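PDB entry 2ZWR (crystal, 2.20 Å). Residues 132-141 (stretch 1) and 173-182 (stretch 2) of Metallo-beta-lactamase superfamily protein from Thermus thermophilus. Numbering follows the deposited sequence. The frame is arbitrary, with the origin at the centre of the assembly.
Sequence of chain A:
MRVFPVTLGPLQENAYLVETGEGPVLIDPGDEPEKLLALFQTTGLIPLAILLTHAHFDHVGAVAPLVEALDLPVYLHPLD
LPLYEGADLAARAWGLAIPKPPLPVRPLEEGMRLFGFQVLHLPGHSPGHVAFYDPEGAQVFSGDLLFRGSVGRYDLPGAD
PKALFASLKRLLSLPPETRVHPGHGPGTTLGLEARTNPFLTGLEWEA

Stretch 1, residues 132-141: FYDPEGAQVF
Stretch 2, residues 173-182: SLPPETRVHP

Stretch 1 is a β-hairpin. Its arms, 132-134 and 139-141, pair antiparallel: Phe 132 N to Phe 141 O is 3.0 Å, Phe 141 N to Phe 132 O 2.9 Å, Asp 134 N to Gln 139 O 2.8 Å and Gln 139 N to Asp 134 O 3.0 Å. The connecting residues Pro 135 (phi/psi -60/-34), Glu 136 (-69/-43) and Gly 137 (-88/4) lead to Ala 138, whose 48/61 is left-handed. Asp 134, chi1 163° (t) and chi2 35°, braces this loop with both carboxylate oxygens: Gly 137 N donates to Asp 134 OD1 (3.1 Å) and Gln 139 NE2 to Asp 134 OD2 (2.8 Å).

The second arm carries the contact. It runs parallel to the strand beginning at Arg 179, with axes 4.8 Å apart at closest approach and 15° between their directions. The register pairs Gln 139 with Arg 179 (CA to CA 4.5 Å) and Val 140 with Val 180 (CA to CA 5.2 Å). Three backbone hydrogen bonds fix it: Arg 179 N to Ala 138 O, 3.0 Å and 170°; Val 140 N to Arg 179 O, 2.9 Å and 154°; His 181 N to Val 140 O, 2.9 Å and 171°. Both strands are extended, Gln 139 at -152/154 and Val 140 at -140/137 facing Arg 179 at -76/133 and Val 180 at -106/124.

Gln 139, Arg 179, Phe 141 and His 181 share one face of the sheet. Gln 139 adopts chi1 71° (p), chi2 -166° (t) and chi3 -34°, which lets its amide serve two partners: while NE2 binds Asp 134, OE1 accepts from His 181 NE2 at 3.1 Å (142°), near the imidazole plane. His 181 (chi1 -49°, m; chi2 -83°) also forms an offset stack with Phe 141 (chi1 -65°, m; chi2 -92°), the centroids 4.5 Å apart and the planes at 18°. The imidazole thus combines an in-plane hydrogen bond with ring stacking. Arg 179 is modelled only as far as NE.

On the other face, Val 140 (chi1 69°, p) brings CG1 to 3.9 Å from CG2 of Val 180 (chi1 173°, t) and to 3.8 Å from Thr 178 CG2.

Before its strand, stretch 2 makes a type I turn from Pro 175 to Thr 178, with Pro 176 at -59/-29 and Glu 177 at -73/-11. Pro 175 O accepts from Thr 178 N at 3.0 Å and from Thr 178 OG1 at 2.7 Å; chi1 -56° (m) is the rotamer that holds this hydroxyl at the carbonyl. Tyr 133 (chi1 180°, t; chi2 48°) has a sideways CA-to-CB bond, but its ring end comes nearer the turn. Leu 174 (chi1 -56°, m; chi2 176°, t) covers one ring face, its CD1 4.0 Å from the Tyr 133 centroid and 11° off the normal. Tyr 133 OH lies 3.4 Å from Pro 175 CD, and one water bridges Tyr 133 OH and Thr 178 OG1, 2.6 Å from each, donating to the threonine.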

# COMPACT_ATOMS: atom_id res chain seq x y z
N PHE A 132 -6.01 -3.54 2.45
CA PHE A 132 -6.08 -4.02 3.82
C PHE A 132 -7.26 -3.37 4.49
O PHE A 132 -7.24 -2.16 4.76
CB PHE A 132 -4.77 -3.72 4.58
CG PHE A 132 -3.57 -4.32 3.92
CD1 PHE A 132 -3.28 -5.67 4.06
CD2 PHE A 132 -2.74 -3.53 3.11
CE1 PHE A 132 -2.18 -6.23 3.43
CE2 PHE A 132 -1.63 -4.07 2.48
CZ PHE A 132 -1.35 -5.44 2.64
N TYR A 133 -8.28 -4.18 4.76
CA TYR A 133 -9.59 -3.70 5.22
C TYR A 133 -9.81 -3.97 6.71
O TYR A 133 -9.66 -5.11 7.18
CB TYR A 133 -10.72 -4.30 4.36
CG TYR A 133 -12.12 -3.85 4.76
CD1 TYR A 133 -12.40 -2.51 5.00
CD2 TYR A 133 -13.16 -4.78 4.90
CE1 TYR A 133 -13.68 -2.09 5.38
CE2 TYR A 133 -14.44 -4.37 5.28
CZ TYR A 133 -14.69 -3.03 5.51
OH TYR A 133 -15.95 -2.60 5.89
N ASP A 134 -10.17 -2.92 7.43
CA ASP A 134 -10.46 -3.00 8.86
C ASP A 134 -11.92 -2.58 9.11
O ASP A 134 -12.21 -1.41 9.36
CB ASP A 134 -9.45 -2.14 9.64
CG ASP A 134 -9.91 -1.82 11.06
OD1 ASP A 134 -10.56 -2.67 11.71
OD2 ASP A 134 -9.61 -0.71 11.52
N PRO A 135 -12.85 -3.56 9.05
CA PRO A 135 -14.28 -3.28 9.21
C PRO A 135 -14.65 -2.67 10.56
O PRO A 135 -15.56 -1.85 10.63
CB PRO A 135 -14.94 -4.66 9.06
CG PRO A 135 -13.84 -5.65 9.27
CD PRO A 135 -12.59 -4.99 8.79
N GLU A 136 -13.93 -3.06 11.61
CA GLU A 136 -14.22 -2.61 12.95
C GLU A 136 -13.93 -1.13 13.14
O GLU A 136 -14.72 -0.41 13.77
CB GLU A 136 -13.47 -3.46 13.98
N GLY A 137 -12.79 -0.68 12.61
CA GLY A 137 -12.43 0.74 12.59
C GLY A 137 -12.96 1.48 11.37
O GLY A 137 -12.68 2.67 11.18
N ALA A 138 -13.73 0.77 10.54
CA ALA A 138 -14.28 1.34 9.30
C ALA A 138 -13.20 2.07 8.48
O ALA A 138 -13.29 3.27 8.26
CB ALA A 138 -15.46 2.27 9.60
N GLN A 139 -12.17 1.34 8.07
CA GLN A 139 -11.10 1.95 7.30
C GLN A 139 -10.42 0.97 6.37
O GLN A 139 -10.40 -0.24 6.62
CB GLN A 139 -10.08 2.64 8.21
CG GLN A 139 -9.19 1.70 9.02
CD GLN A 139 -8.46 2.42 10.14
OE1 GLN A 139 -8.08 3.59 10.00
NE2 GLN A 139 -8.27 1.74 11.26
N VAL A 140 -9.85 1.50 5.29
CA VAL A 140 -9.21 0.68 4.29
C VAL A 140 -7.92 1.35 3.81
O VAL A 140 -7.86 2.57 3.62
CB VAL A 140 -10.19 0.34 3.10
CG1 VAL A 140 -10.53 1.57 2.26
CG2 VAL A 140 -9.64 -0.79 2.23
N PHE A 141 -6.88 0.54 3.68
CA PHE A 141 -5.61 0.97 3.11
C PHE A 141 -5.58 0.35 1.72
O PHE A 141 -5.20 -0.81 1.54
CB PHE A 141 -4.44 0.51 4.00
CG PHE A 141 -4.45 1.15 5.37
CD1 PHE A 141 -3.74 2.33 5.61
CD2 PHE A 141 -5.21 0.62 6.40
CE1 PHE A 141 -3.78 2.95 6.88
CE2 PHE A 141 -5.25 1.22 7.67
CZ PHE A 141 -4.53 2.39 7.91
N SER A 173 -18.55 -1.09 -2.72
CA SER A 173 -19.65 -1.83 -2.09
C SER A 173 -19.45 -1.97 -0.57
O SER A 173 -20.37 -2.41 0.15
CB SER A 173 -19.83 -3.20 -2.76
OG SER A 173 -18.96 -4.18 -2.20
N LEU A 174 -18.27 -1.62 -0.08
CA LEU A 174 -18.02 -1.51 1.36
C LEU A 174 -18.76 -0.29 1.93
O LEU A 174 -19.13 0.63 1.18
CB LEU A 174 -16.51 -1.42 1.66
CG LEU A 174 -15.60 -2.54 1.14
CD1 LEU A 174 -14.14 -2.22 1.45
CD2 LEU A 174 -15.99 -3.90 1.71
N PRO A 175 -18.99 -0.26 3.26
CA PRO A 175 -19.73 0.84 3.88
C PRO A 175 -19.25 2.23 3.43
O PRO A 175 -18.05 2.46 3.34
CB PRO A 175 -19.49 0.63 5.37
CG PRO A 175 -19.37 -0.83 5.50
CD PRO A 175 -18.58 -1.25 4.27
N PRO A 176 -20.19 3.15 3.12
CA PRO A 176 -19.84 4.51 2.67
C PRO A 176 -19.00 5.31 3.67
O PRO A 176 -18.21 6.16 3.26
CB PRO A 176 -21.20 5.18 2.46
CG PRO A 176 -22.15 4.39 3.31
CD PRO A 176 -21.66 2.97 3.15
N GLU A 177 -19.15 5.03 4.97
CA GLU A 177 -18.37 5.71 6.02
C GLU A 177 -16.91 5.27 6.08
O GLU A 177 -16.11 5.88 6.79
CB GLU A 177 -19.00 5.52 7.41
CG GLU A 177 -19.02 4.09 7.92
CD GLU A 177 -20.30 3.34 7.56
OE1 GLU A 177 -20.92 3.66 6.53
OE2 GLU A 177 -20.69 2.41 8.29
N THR A 178 -16.57 4.20 5.36
CA THR A 178 -15.20 3.68 5.33
C THR A 178 -14.19 4.76 4.94
O THR A 178 -14.29 5.35 3.87
CB THR A 178 -15.09 2.47 4.37
OG1 THR A 178 -16.05 1.47 4.77
CG2 THR A 178 -13.69 1.87 4.37
N ARG A 179 -13.24 5.00 5.83
CA ARG A 179 -12.15 5.94 5.61
C ARG A 179 -11.11 5.32 4.67
O ARG A 179 -10.70 4.19 4.87
CB ARG A 179 -11.48 6.32 6.93
CG ARG A 179 -12.33 7.19 7.86
CD ARG A 179 -11.79 7.18 9.30
NE ARG A 179 -12.47 6.20 10.15
N VAL A 180 -10.69 6.07 3.67
CA VAL A 180 -9.72 5.58 2.68
C VAL A 180 -8.36 6.23 2.93
O VAL A 180 -8.23 7.45 2.99
CB VAL A 180 -10.20 5.87 1.23
CG1 VAL A 180 -9.13 5.50 0.20
CG2 VAL A 180 -11.52 5.14 0.94
N HIS A 181 -7.34 5.39 3.12
CA HIS A 181 -5.95 5.82 3.22
C HIS A 181 -5.24 5.34 1.96
O HIS A 181 -4.83 4.18 1.88
CB HIS A 181 -5.29 5.25 4.47
CG HIS A 181 -6.09 5.43 5.73
ND1 HIS A 181 -6.07 6.60 6.46
CD2 HIS A 181 -6.90 4.58 6.39
CE1 HIS A 181 -6.85 6.46 7.52
NE2 HIS A 181 -7.37 5.25 7.50
N PRO A 182 -5.11 6.23 0.94
CA PRO A 182 -4.59 5.83 -0.37
C PRO A 182 -3.06 5.94 -0.49
O PRO A 182 -2.40 6.53 0.37
CB PRO A 182 -5.27 6.82 -1.32
CG PRO A 182 -5.37 8.11 -0.50
CD PRO A 182 -5.46 7.67 0.97
O HOH W 1 -16.26 -0.15 6.81